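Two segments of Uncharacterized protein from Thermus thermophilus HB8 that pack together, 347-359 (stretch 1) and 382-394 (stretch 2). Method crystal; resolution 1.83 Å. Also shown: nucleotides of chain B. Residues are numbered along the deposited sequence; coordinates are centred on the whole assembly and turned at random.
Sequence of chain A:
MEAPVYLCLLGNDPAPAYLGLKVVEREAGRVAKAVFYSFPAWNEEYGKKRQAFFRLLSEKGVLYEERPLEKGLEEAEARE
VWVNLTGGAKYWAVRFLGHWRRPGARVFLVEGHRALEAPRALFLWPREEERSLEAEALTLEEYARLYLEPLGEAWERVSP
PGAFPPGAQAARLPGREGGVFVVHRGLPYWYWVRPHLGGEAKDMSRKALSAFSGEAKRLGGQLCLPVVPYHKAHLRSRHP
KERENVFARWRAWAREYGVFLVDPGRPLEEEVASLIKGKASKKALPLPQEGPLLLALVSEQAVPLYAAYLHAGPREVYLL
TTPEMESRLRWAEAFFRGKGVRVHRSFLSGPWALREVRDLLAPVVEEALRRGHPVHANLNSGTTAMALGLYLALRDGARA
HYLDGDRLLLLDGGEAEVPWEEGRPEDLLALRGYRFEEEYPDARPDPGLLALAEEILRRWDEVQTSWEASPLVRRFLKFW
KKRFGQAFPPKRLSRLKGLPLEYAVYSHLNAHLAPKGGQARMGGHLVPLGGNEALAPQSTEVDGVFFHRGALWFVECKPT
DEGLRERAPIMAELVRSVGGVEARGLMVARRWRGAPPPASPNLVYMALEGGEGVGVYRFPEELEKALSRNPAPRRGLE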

ATOM      1  N   PHE A 347       9.550  18.696   3.816  1.00 30.64           N
ATOM      2  CA  PHE A 347       8.936  18.391   2.531  1.00 31.45           C
ATOM      3  C   PHE A 347       9.912  18.508   1.368  1.00 32.48           C
ATOM      4  O   PHE A 347      10.693  19.496   1.259  1.00 32.46           O
ATOM      5  N   LEU A 348       9.820  17.540   0.456  1.00 30.74           N
ATOM      6  CA  LEU A 348      10.470  17.616  -0.862  1.00 30.29           C
ATOM      7  C   LEU A 348       9.583  18.409  -1.802  1.00 29.82           C
ATOM      8  O   LEU A 348       8.381  18.471  -1.584  1.00 31.16           O
ATOM      9  N   SER A 349      10.177  19.024  -2.823  1.00 30.35           N
ATOM     10  CA  SER A 349       9.429  19.725  -3.849  1.00 31.07           C
ATOM     11  C   SER A 349       8.487  18.766  -4.564  1.00 33.40           C
ATOM     12  O   SER A 349       7.378  19.138  -4.918  1.00 33.06           O
ATOM     13  N   GLY A 350       8.917  17.517  -4.745  1.00 29.13           N
ATOM     14  CA  GLY A 350       8.040  16.526  -5.364  1.00 30.51           C
ATOM     15  C   GLY A 350       8.659  15.134  -5.305  1.00 27.02           C
ATOM     16  O   GLY A 350       9.783  14.964  -4.833  1.00 26.23           O
ATOM     17  N   PRO A 351       7.930  14.145  -5.832  1.00 25.66           N
ATOM     18  CA  PRO A 351       8.408  12.755  -5.719  1.00 26.56           C
ATOM     19  C   PRO A 351       9.618  12.438  -6.562  1.00 27.78           C
ATOM     20  O   PRO A 351      10.207  11.377  -6.407  1.00 26.79           O
ATOM     21  N   TRP A 352       9.993  13.355  -7.451  1.00 26.35           N
ATOM     22  CA  TRP A 352      11.187  13.220  -8.271  1.00 27.13           C
ATOM     23  C   TRP A 352      12.439  13.708  -7.583  1.00 27.42           C
ATOM     24  O   TRP A 352      13.509  13.605  -8.159  1.00 29.14           O
ATOM     25  N   ALA A 353      12.327  14.244  -6.374  1.00 26.23           N
ATOM     26  CA  ALA A 353      13.402  15.091  -5.829  1.00 27.05           C
ATOM     27  C   ALA A 353      14.518  14.321  -5.115  1.00 27.74           C
ATOM     28  O   ALA A 353      14.778  14.517  -3.932  1.00 27.33           O
ATOM     29  N   LEU A 354      15.164  13.452  -5.886  1.00 28.19           N
ATOM     30  CA  LEU A 354      16.261  12.622  -5.427  1.00 28.85           C
ATOM     31  C   LEU A 354      17.361  13.511  -4.842  1.00 29.90           C
ATOM     32  O   LEU A 354      17.875  13.255  -3.767  1.00 28.63           O
ATOM     33  N   ARG A 355      17.706  14.584  -5.547  1.00 30.38           N
ATOM     34  CA  ARG A 355      18.820  15.427  -5.075  1.00 33.14           C
ATOM     35  C   ARG A 355      18.500  16.208  -3.819  1.00 31.03           C
ATOM     36  O   ARG A 355      19.397  16.447  -2.992  1.00 31.12           O
ATOM     37  N   GLU A 356      17.238  16.585  -3.641  1.00 29.92           N
ATOM     38  CA  GLU A 356      16.811  17.197  -2.390  1.00 28.48           C
ATOM     39  C   GLU A 356      16.957  16.259  -1.209  1.00 29.94           C
ATOM     40  O   GLU A 356      17.396  16.660  -0.135  1.00 28.65           O
ATOM     41  N   VAL A 357      16.569  14.995  -1.372  1.00 27.55           N
ATOM     42  CA  VAL A 357      16.735  14.052  -0.273  1.00 27.87           C
ATOM     43  C   VAL A 357      18.213  13.920   0.096  1.00 26.91           C
ATOM     44  O   VAL A 357      18.580  13.966   1.275  1.00 29.11           O
ATOM     45  N   ARG A 358      19.047  13.724  -0.919  1.00 27.84           N
ATOM     46  CA  ARG A 358      20.476  13.567  -0.733  1.00 29.33           C
ATOM     47  C   ARG A 358      21.059  14.777   0.006  1.00 29.22           C
ATOM     48  O   ARG A 358      21.792  14.629   0.983  1.00 29.64           O
ATOM     49  N   ASP A 359      20.701  15.966  -0.452  1.00 31.66           N
ATOM     50  CA  ASP A 359      21.303  17.191   0.090  1.00 34.14           C
ATOM     51  C   ASP A 359      20.775  17.533   1.468  1.00 32.98           C
ATOM     52  O   ASP A 359      21.510  18.058   2.310  1.00 32.74           O
ATOM     53  N   GLY A 382       8.908   5.954   0.025  1.00 25.86           N
ATOM     54  CA  GLY A 382       9.022   6.893  -1.040  1.00 25.17           C
ATOM     55  C   GLY A 382       9.131   6.192  -2.374  1.00 25.42           C
ATOM     56  O   GLY A 382       9.184   4.953  -2.477  1.00 25.74           O
ATOM     57  N   THR A 383       9.217   7.007  -3.409  1.00 24.46           N
ATOM     58  CA  THR A 383       9.446   6.555  -4.765  1.00 23.45           C
ATOM     59  C   THR A 383      10.880   6.063  -4.898  1.00 22.88           C
ATOM     60  O   THR A 383      11.701   6.278  -4.015  1.00 24.12           O
ATOM     61  N   THR A 384      11.216   5.417  -6.003  1.00 22.50           N
ATOM     62  CA  THR A 384      12.598   4.962  -6.202  1.00 23.28           C
ATOM     63  C   THR A 384      13.581   6.133  -6.213  1.00 25.98           C
ATOM     64  O   THR A 384      14.654   6.054  -5.610  1.00 25.40           O
ATOM     65  N   ALA A 385      13.171   7.251  -6.820  1.00 24.10           N
ATOM     66  CA  ALA A 385      13.948   8.472  -6.776  1.00 25.02           C
ATOM     67  C   ALA A 385      14.265   8.898  -5.363  1.00 23.94           C
ATOM     68  O   ALA A 385      15.434   9.189  -5.080  1.00 26.04           O
HETATM   69  N   MSE A 386      13.267   8.890  -4.487  1.00 24.62           N
HETATM   70  CA  MSE A 386      13.447   9.350  -3.116  1.00 24.06           C
HETATM   71  C   MSE A 386      14.335   8.427  -2.320  1.00 25.75           C
HETATM   72  O   MSE A 386      15.225   8.857  -1.587  1.00 25.11           O
ATOM     73  N   ALA A 387      14.106   7.130  -2.475  1.00 26.33           N
ATOM     74  CA  ALA A 387      14.902   6.128  -1.784  1.00 25.45           C
ATOM     75  C   ALA A 387      16.355   6.089  -2.250  1.00 25.08           C
ATOM     76  O   ALA A 387      17.273   5.920  -1.431  1.00 25.90           O
ATOM     77  N   LEU A 388      16.585   6.208  -3.554  1.00 25.67           N
ATOM     78  CA  LEU A 388      17.951   6.347  -4.060  1.00 25.67           C
ATOM     79  C   LEU A 388      18.627   7.613  -3.519  1.00 26.63           C
ATOM     80  O   LEU A 388      19.816   7.597  -3.215  1.00 26.13           O
ATOM     81  N   GLY A 389      17.868   8.689  -3.377  1.00 26.27           N
ATOM     82  CA  GLY A 389      18.385   9.908  -2.771  1.00 27.20           C
ATOM     83  C   GLY A 389      18.876   9.710  -1.373  1.00 27.19           C
ATOM     84  O   GLY A 389      19.937  10.222  -0.958  1.00 28.41           O
ATOM     85  N   LEU A 390      18.105   8.931  -0.625  1.00 27.15           N
ATOM     86  CA  LEU A 390      18.497   8.619   0.724  1.00 28.76           C
ATOM     87  C   LEU A 390      19.748   7.762   0.695  1.00 27.82           C
ATOM     88  O   LEU A 390      20.664   8.003   1.451  1.00 28.11           O
ATOM     89  N   TYR A 391      19.786   6.747  -0.158  1.00 27.95           N
ATOM     90  CA  TYR A 391      20.964   5.898  -0.239  1.00 28.67           C
ATOM     91  C   TYR A 391      22.218   6.728  -0.579  1.00 29.87           C
ATOM     92  O   TYR A 391      23.279   6.499  -0.018  1.00 29.70           O
ATOM     93  N   LEU A 392      22.070   7.711  -1.458  1.00 29.14           N
ATOM     94  CA  LEU A 392      23.213   8.516  -1.916  1.00 32.08           C
ATOM     95  C   LEU A 392      23.704   9.498  -0.849  1.00 31.05           C
ATOM     96  O   LEU A 392      24.833  10.005  -0.944  1.00 31.26           O
ATOM     97  N   ALA A 393      22.872   9.757   0.144  1.00 28.04           N
ATOM     98  CA  ALA A 393      23.263  10.540   1.317  1.00 29.99           C
ATOM     99  C   ALA A 393      24.142   9.760   2.275  1.00 32.33           C
ATOM    100  O   ALA A 393      24.790  10.345   3.132  1.00 31.56           O
ATOM    101  N   LEU A 394      24.115   8.431   2.176  1.00 30.12           N
ATOM    102  CA  LEU A 394      24.805   7.598   3.139  1.00 30.99           C
ATOM    103  C   LEU A 394      26.317   7.648   2.918  1.00 34.55           C
ATOM    104  O   LEU A 394      26.778   8.040   1.859  1.00 35.51           O
TER

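Helices 354-359 and 384-393 run in roughly the same direction, 31° apart, and their axes approach to 7.3 Å. Such closeness is possible at Gly 389, whose CA lies 3.5 Å from Leu 354 O; an ideal CB on Gly 389 would come within 2.5 Å of Leu 354 O and 3.0 Å of Val 357 CB.

Leu 354 covers the most surface, 83 Å². With chi1 and chi2 both t, it sits as a knob among Ala 385, Leu 388, Gly 389 and Leu 392: its CD1 is 4.0 Å from Leu 388 CB, and its CD2 is 4.0 Å from Leu 392 CD1.

Met 386, modelled as selenomethionine (73 Å²), adopts m, t, p. Its CG meets Leu 348 CD1 at 3.7 Å, while its SE lies 3.7 Å from C2 of the adenine of A3, so this side chain touches both stretch 1 and the nucleotide.

Arg 358 (64 Å²; chi1 t) lays its aliphatic part along stretch 2, CD 4.0 Å from Leu 392 CB, whereas its NE forms a salt bridge with Asp 359 OD1 (3.2 Å).

Thr 383, chi1 p, supplies the polar link: OG1 donates to Pro 351 O (2.8 Å) and accepts from Met 386 N (3.2 Å), capping the helix. Next to it, Thr 384 points away, and its N and OG1 bind A3 OP1 at 2.8 and 2.6 Å.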

ATOM      1  CB  PHE A 347       7.733  19.294   2.252  1.00 30.62           C
ATOM      2  CG  PHE A 347       6.552  19.028   3.121  1.00 35.91           C
ATOM      3  CD1 PHE A 347       5.853  17.826   3.027  1.00 34.34           C
ATOM      4  CD2 PHE A 347       6.120  19.985   4.040  1.00 36.38           C
ATOM      5  CE1 PHE A 347       4.745  17.586   3.823  1.00 35.07           C
ATOM      6  CE2 PHE A 347       5.007  19.747   4.841  1.00 39.65           C
ATOM      7  CZ  PHE A 347       4.329  18.533   4.739  1.00 36.37           C
ATOM      8  CB  LEU A 348      10.692  16.224  -1.447  1.00 30.86           C
ATOM      9  CG  LEU A 348      11.425  15.244  -0.540  1.00 30.66           C
ATOM     10  CD1 LEU A 348      11.488  13.890  -1.251  1.00 30.07           C
ATOM     11  CD2 LEU A 348      12.823  15.737  -0.139  1.00 29.24           C
ATOM     12  CB  SER A 349      10.372  20.373  -4.872  1.00 33.56           C
ATOM     13  OG  SER A 349      11.243  21.288  -4.229  1.00 34.73           O
ATOM     14  CB  PRO A 351       7.182  11.934  -6.141  1.00 25.36           C
ATOM     15  CG  PRO A 351       6.342  12.844  -6.962  1.00 26.80           C
ATOM     16  CD  PRO A 351       6.533  14.199  -6.279  1.00 27.60           C
ATOM     17  CB  TRP A 352      11.030  14.047  -9.573  1.00 30.15           C
ATOM     18  CG  TRP A 352      10.818  15.528  -9.229  1.00 31.40           C
ATOM     19  CD1 TRP A 352      11.788  16.467  -8.970  1.00 32.39           C
ATOM     20  CD2 TRP A 352       9.562  16.196  -9.068  1.00 33.33           C
ATOM     21  NE1 TRP A 352      11.200  17.671  -8.633  1.00 33.86           N
ATOM     22  CE2 TRP A 352       9.841  17.538  -8.709  1.00 33.14           C
ATOM     23  CE3 TRP A 352       8.232  15.797  -9.214  1.00 35.16           C
ATOM     24  CZ2 TRP A 352       8.837  18.475  -8.492  1.00 34.92           C
ATOM     25  CZ3 TRP A 352       7.232  16.732  -8.988  1.00 36.20           C
ATOM     26  CH2 TRP A 352       7.542  18.052  -8.629  1.00 36.94           C
ATOM     27  CB  ALA A 353      12.817  16.151  -4.938  1.00 30.71           C
ATOM     28  CB  LEU A 354      16.790  11.841  -6.606  1.00 29.01           C
ATOM     29  CG  LEU A 354      17.990  10.954  -6.383  1.00 29.14           C
ATOM     30  CD1 LEU A 354      18.035   9.857  -7.436  1.00 31.89           C
ATOM     31  CD2 LEU A 354      19.300  11.737  -6.369  1.00 31.84           C
ATOM     32  CB  ARG A 355      19.291  16.349  -6.195  1.00 40.46           C
ATOM     33  CG  ARG A 355      19.961  15.561  -7.317  1.00 48.63           C
ATOM     34  CD  ARG A 355      20.482  16.427  -8.475  1.00 60.21           C
ATOM     35  NE  ARG A 355      19.429  17.157  -9.188  1.00 64.52           N
ATOM     36  CZ  ARG A 355      19.036  18.407  -8.906  1.00 72.48           C
ATOM     37  NH1 ARG A 355      18.072  18.979  -9.622  1.00 74.45           N
ATOM     38  NH2 ARG A 355      19.592  19.101  -7.915  1.00 77.50           N
ATOM     39  CB  GLU A 356      15.372  17.700  -2.459  1.00 30.03           C
ATOM     40  CG  GLU A 356      15.186  18.843  -3.454  1.00 31.31           C
ATOM     41  CD  GLU A 356      13.779  19.397  -3.471  1.00 33.51           C
ATOM     42  OE1 GLU A 356      12.979  19.041  -2.587  1.00 34.11           O
ATOM     43  OE2 GLU A 356      13.469  20.214  -4.364  1.00 34.99           O
ATOM     44  CB  VAL A 357      16.167  12.643  -0.602  1.00 26.03           C
ATOM     45  CG1 VAL A 357      16.443  11.717   0.565  1.00 27.77           C
ATOM     46  CG2 VAL A 357      14.679  12.714  -0.890  1.00 28.35           C
ATOM     47  CB  ARG A 358      21.186  13.382  -2.078  1.00 30.87           C
ATOM     48  CG  ARG A 358      22.673  13.019  -1.956  1.00 34.29           C
ATOM     49  CD  ARG A 358      23.389  13.163  -3.298  1.00 39.52           C
ATOM     50  NE  ARG A 358      23.154  14.525  -3.779  1.00 43.57           N
ATOM     51  CZ  ARG A 358      23.036  14.902  -5.052  1.00 48.74           C
ATOM     52  NH1 ARG A 358      23.155  14.043  -6.043  1.00 48.81           N
ATOM     53  NH2 ARG A 358      22.793  16.181  -5.330  1.00 53.43           N
ATOM     54  CB  ASP A 359      21.106  18.338  -0.882  1.00 32.89           C
ATOM     55  CG  ASP A 359      21.948  18.188  -2.123  1.00 38.55           C
ATOM     56  OD1 ASP A 359      22.803  17.273  -2.187  1.00 43.17           O
ATOM     57  OD2 ASP A 359      21.732  18.976  -3.051  1.00 43.02           O
ATOM     58  CB  THR A 383       9.241   7.715  -5.747  1.00 24.35           C
ATOM     59  OG1 THR A 383      10.226   8.709  -5.462  1.00 24.04           O
ATOM     60  CG2 THR A 383       7.830   8.276  -5.622  1.00 25.48           C
ATOM     61  CB  THR A 384      12.747   4.084  -7.460  1.00 25.24           C
ATOM     62  OG1 THR A 384      11.797   3.013  -7.386  1.00 25.62           O
ATOM     63  CG2 THR A 384      14.095   3.512  -7.562  1.00 26.01           C
ATOM     64  CB  ALA A 385      13.243   9.601  -7.531  1.00 25.36           C
HETATM   65  CB  MSE A 386      12.108   9.546  -2.458  1.00 25.24           C
HETATM   66  CG  MSE A 386      11.250  10.658  -3.073  1.00 24.85           C
HETATM   67 SE   MSE A 386       9.379  10.579  -2.601  1.00 26.43          SE
HETATM   68  CE  MSE A 386       9.491  10.690  -0.674  1.00 24.03           C
ATOM     69  CB  ALA A 387      14.247   4.774  -1.935  1.00 25.00           C
ATOM     70  CB  LEU A 388      17.990   6.320  -5.567  1.00 26.98           C
ATOM     71  CG  LEU A 388      17.688   4.964  -6.195  1.00 28.51           C
ATOM     72  CD1 LEU A 388      17.774   5.045  -7.706  1.00 29.12           C
ATOM     73  CD2 LEU A 388      18.637   3.921  -5.678  1.00 28.76           C
ATOM     74  CB  LEU A 390      17.361   7.919   1.481  1.00 28.86           C
ATOM     75  CG  LEU A 390      17.707   7.235   2.816  1.00 30.71           C
ATOM     76  CD1 LEU A 390      18.436   8.149   3.755  1.00 31.63           C
ATOM     77  CD2 LEU A 390      16.414   6.808   3.482  1.00 33.94           C
ATOM     78  CB  TYR A 391      20.765   4.812  -1.297  1.00 32.61           C
ATOM     79  CG  TYR A 391      22.046   4.120  -1.656  1.00 34.39           C
ATOM     80  CD1 TYR A 391      22.649   3.239  -0.777  1.00 36.71           C
ATOM     81  CD2 TYR A 391      22.637   4.323  -2.894  1.00 39.29           C
ATOM     82  CE1 TYR A 391      23.840   2.594  -1.108  1.00 38.27           C
ATOM     83  CE2 TYR A 391      23.821   3.685  -3.235  1.00 41.45           C
ATOM     84  CZ  TYR A 391      24.417   2.823  -2.341  1.00 40.65           C
ATOM     85  OH  TYR A 391      25.597   2.185  -2.717  1.00 44.55           O
ATOM     86  CB  LEU A 392      22.867   9.248  -3.225  1.00 31.70           C
ATOM     87  CG  LEU A 392      22.759   8.315  -4.437  1.00 33.88           C
ATOM     88  CD1 LEU A 392      22.128   9.007  -5.616  1.00 36.69           C
ATOM     89  CD2 LEU A 392      24.107   7.730  -4.837  1.00 38.02           C
ATOM     90  CB  ALA A 393      22.039  11.014   2.065  1.00 30.06           C
ATOM     91  CB  LEU A 394      24.316   6.167   3.086  1.00 28.80           C
ATOM     92  CG  LEU A 394      22.795   6.071   3.322  1.00 28.47           C
ATOM     93  CD1 LEU A 394      22.425   4.604   3.335  1.00 29.54           C
ATOM     94  CD2 LEU A 394      22.279   6.765   4.585  1.00 29.28           C
TER
ATOM     95  P     A B   3       8.414   3.164  -7.277  1.00 26.45           P
ATOM     96  OP1   A B   3       9.452   4.126  -7.828  1.00 23.87           O
ATOM     97  OP2   A B   3       8.936   1.763  -7.105  1.00 27.62           O
ATOM     98  O5'   A B   3       7.864   3.730  -5.901  1.00 25.07           O
ATOM     99  C5'   A B   3       6.681   3.233  -5.259  1.00 27.44           C
ATOM    100  C4'   A B   3       6.574   3.941  -3.929  1.00 26.31           C
ATOM    101  O4'   A B   3       6.366   5.369  -4.149  1.00 25.77           O
ATOM    102  C3'   A B   3       5.439   3.478  -3.023  1.00 23.64           C
ATOM    103  O3'   A B   3       6.004   3.245  -1.748  1.00 24.07           O
ATOM    104  C2'   A B   3       4.478   4.678  -3.029  1.00 25.10           C
ATOM    105  O2'   A B   3       3.700   4.795  -1.858  1.00 24.69           O
ATOM    106  C1'   A B   3       5.462   5.832  -3.179  1.00 24.92           C
ATOM    107  N9    A B   3       4.867   7.046  -3.687  1.00 28.50           N
ATOM    108  C8    A B   3       4.058   7.159  -4.793  1.00 29.33           C
ATOM    109  N7    A B   3       3.702   8.407  -5.026  1.00 29.41           N
ATOM    110  C5    A B   3       4.345   9.142  -4.044  1.00 28.52           C
ATOM    111  C6    A B   3       4.376  10.523  -3.771  1.00 29.27           C
ATOM    112  N6    A B   3       3.751  11.423  -4.526  1.00 31.99           N
ATOM    113  N1    A B   3       5.137  10.926  -2.728  1.00 27.40           N
ATOM    114  C2    A B   3       5.792  10.009  -2.006  1.00 29.23           C
ATOM    115  N3    A B   3       5.833   8.679  -2.162  1.00 28.27           N
ATOM    116  C4    A B   3       5.076   8.314  -3.215  1.00 28.12           C